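Local structure of aminoacyl-tRNA synthetase (Cryptosporidium parvum, 5F9Z) at residues E228-I231 with R236-Q239. The protein probably charges tRNA with proline, as its prolyl-tRNA synthetase family does, and binds the drug halofuginone together with an ATP analogue. Sequence-based numbering, arbitrary orientation.
Sequences EGFI and RAVQ. With ANP (phosphoaminophosphonic acid-adenylate ester), chain D.
An antiparallel beta hairpin of the class II synthetase core pairs residues 228-231 with 236-239 and brings Gln239 to the nucleotide pocket. In the Gly229–Val238 pair, Gly229 N donates a hydrogen bond to Val238 O at 2.7 Å, while Val238 N donates one to Gly229 O at 2.9 Å. The hydrogen bond from Ile231 N to Arg236 O follows at 3.1 Å, nearly straight at 169°; the return hydrogen bond from Arg236 N to Ile231 O is weak. Phe230 sets CG opposite the backbone N (chi1 -174°), which brings its ring against the partner backbone, CD1 3.5 Å from Ala237 N. Glu228, bent at chi2, brings OE1 within 3.3 Å of Gln239 CG, carboxylate and amide planes 60° apart. Its charge is met by Lys212, which also makes a weak hydrogen bond to Gln239 OE1. The backbone also takes a ribose hydroxyl: O2' donates to Gln239 O at 2.5 Å, and Arg278 shares that carbonyl, while the Gln239 side chain runs past O3'. Helix 278-287 covers the Ile231 and Val238 face through Met285 and Val282, whereas strand 475-480 packs by Leu477 against Glu228 and Ala237.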
loop_
_atom_site.group_PDB
_atom_site.type_symbol
_atom_site.label_atom_id
_atom_site.label_comp_id
_atom_site.label_asym_id
_atom_site.label_seq_id
_atom_site.Cartn_x
_atom_site.Cartn_y
_atom_site.Cartn_z
ATOM N N GLU A 228 0.486 -9.113 -4.160
ATOM C CA GLU A 228 -0.914 -9.240 -3.778
ATOM C C GLU A 228 -1.044 -9.181 -2.263
ATOM O O GLU A 228 -0.380 -9.936 -1.546
ATOM C CB GLU A 228 -1.509 -10.547 -4.305
ATOM C CG GLU A 228 -1.507 -10.682 -5.821
ATOM C CD GLU A 228 -2.355 -9.628 -6.508
ATOM O OE1 GLU A 228 -1.809 -8.873 -7.338
ATOM O OE2 GLU A 228 -3.567 -9.553 -6.215
ATOM N N GLY A 229 -1.896 -8.274 -1.781
ATOM C CA GLY A 229 -2.268 -8.228 -0.387
ATOM C C GLY A 229 -3.596 -8.931 -0.145
ATOM O O GLY A 229 -4.256 -9.414 -1.060
ATOM N N PHE A 230 -3.984 -8.976 1.127
ATOM C CA PHE A 230 -5.217 -9.650 1.502
ATOM C C PHE A 230 -5.744 -9.068 2.806
ATOM O O PHE A 230 -4.981 -8.844 3.749
ATOM C CB PHE A 230 -5.004 -11.161 1.642
ATOM C CG PHE A 230 -6.269 -11.931 1.890
ATOM C CD1 PHE A 230 -7.195 -12.109 0.877
ATOM C CD2 PHE A 230 -6.528 -12.483 3.133
ATOM C CE1 PHE A 230 -8.360 -12.819 1.099
ATOM C CE2 PHE A 230 -7.690 -13.196 3.361
ATOM C CZ PHE A 230 -8.607 -13.364 2.343
ATOM N N ILE A 231 -7.050 -8.825 2.844
ATOM C CA ILE A 231 -7.726 -8.336 4.042
ATOM C C ILE A 231 -8.607 -9.460 4.576
ATOM O O ILE A 231 -9.682 -9.720 4.016
ATOM C CB ILE A 231 -8.548 -7.072 3.750
ATOM C CG1 ILE A 231 -7.702 -6.046 2.992
ATOM C CG2 ILE A 231 -9.081 -6.473 5.044
ATOM C CD1 ILE A 231 -6.478 -5.581 3.749
ATOM N N ARG A 236 -11.063 -10.555 0.948
ATOM C CA ARG A 236 -10.816 -10.063 -0.400
ATOM C C ARG A 236 -9.357 -9.660 -0.538
ATOM O O ARG A 236 -8.831 -8.918 0.298
ATOM C CB ARG A 236 -11.730 -8.881 -0.739
ATOM C CG ARG A 236 -13.201 -9.248 -0.743
ATOM C CD ARG A 236 -14.015 -8.321 -1.627
ATOM N NE ARG A 236 -14.840 -9.074 -2.566
ATOM C CZ ARG A 236 -15.988 -9.663 -2.246
ATOM N NH1 ARG A 236 -16.453 -9.588 -1.006
ATOM N NH2 ARG A 236 -16.672 -10.330 -3.165
ATOM N N ALA A 237 -8.710 -10.156 -1.587
ATOM C CA ALA A 237 -7.350 -9.750 -1.882
ATOM C C ALA A 237 -7.336 -8.328 -2.432
ATOM O O ALA A 237 -8.369 -7.756 -2.792
ATOM C CB ALA A 237 -6.705 -10.712 -2.876
ATOM N N VAL A 238 -6.140 -7.752 -2.496
ATOM C CA VAL A 238 -5.977 -6.399 -3.012
ATOM C C VAL A 238 -4.586 -6.265 -3.616
ATOM O O VAL A 238 -3.576 -6.495 -2.942
ATOM C CB VAL A 238 -6.233 -5.350 -1.910
ATOM C CG1 VAL A 238 -5.433 -5.670 -0.649
ATOM C CG2 VAL A 238 -5.915 -3.959 -2.417
ATOM N N GLN A 239 -4.524 -5.921 -4.899
ATOM C CA GLN A 239 -3.244 -5.795 -5.587
ATOM C C GLN A 239 -2.479 -4.614 -5.005
ATOM O O GLN A 239 -2.903 -3.462 -5.132
ATOM C CB GLN A 239 -3.458 -5.631 -7.088
ATOM C CG GLN A 239 -2.165 -5.610 -7.887
ATOM C CD GLN A 239 -2.393 -5.825 -9.369
ATOM O OE1 GLN A 239 -3.503 -6.138 -9.800
ATOM N NE2 GLN A 239 -1.340 -5.661 -10.158
HETATM P PG ANP D . -7.930 -2.443 -11.104
HETATM O O1G ANP D . -8.689 -3.368 -12.001
HETATM O O2G ANP D . -8.231 -2.817 -9.603
HETATM O O3G ANP D . -8.390 -0.952 -11.364
HETATM P PB ANP D . -5.647 -1.399 -12.375
HETATM O O1B ANP D . -5.088 -2.015 -13.690
HETATM O O2B ANP D . -6.706 -0.399 -12.709
HETATM N N3B ANP D . -6.269 -2.615 -11.398
HETATM P PA ANP D . -3.266 -0.027 -12.328
HETATM O O1A ANP D . -3.718 0.876 -13.408
HETATM O O2A ANP D . -2.350 -1.160 -12.797
HETATM O O3A ANP D . -4.498 -0.702 -11.586
HETATM O "O5'" ANP D . -2.560 0.863 -11.221
HETATM C "C5'" ANP D . -1.405 0.392 -10.493
HETATM C "C4'" ANP D . -1.816 0.055 -9.082
HETATM O "O4'" ANP D . -2.560 1.156 -8.530
HETATM C "C3'" ANP D . -2.736 -1.150 -8.939
HETATM O "O3'" ANP D . -1.977 -2.349 -8.842
HETATM C "C2'" ANP D . -3.486 -0.850 -7.637
HETATM O "O2'" ANP D . -2.781 -1.340 -6.503
HETATM C "C1'" ANP D . -3.534 0.684 -7.617
HETATM N N9 ANP D . -4.824 1.255 -7.996
HETATM C C8 ANP D . -5.552 0.978 -9.124
HETATM N N7 ANP D . -6.676 1.648 -9.212
HETATM C C5 ANP D . -6.684 2.426 -8.065
HETATM C C6 ANP D . -7.607 3.365 -7.563
HETATM N N6 ANP D . -8.746 3.691 -8.178
HETATM N N1 ANP D . -7.314 3.966 -6.386
HETATM C C2 ANP D . -6.175 3.643 -5.765
HETATM N N3 ANP D . -5.233 2.776 -6.142
HETATM C C4 ANP D . -5.549 2.197 -7.308
#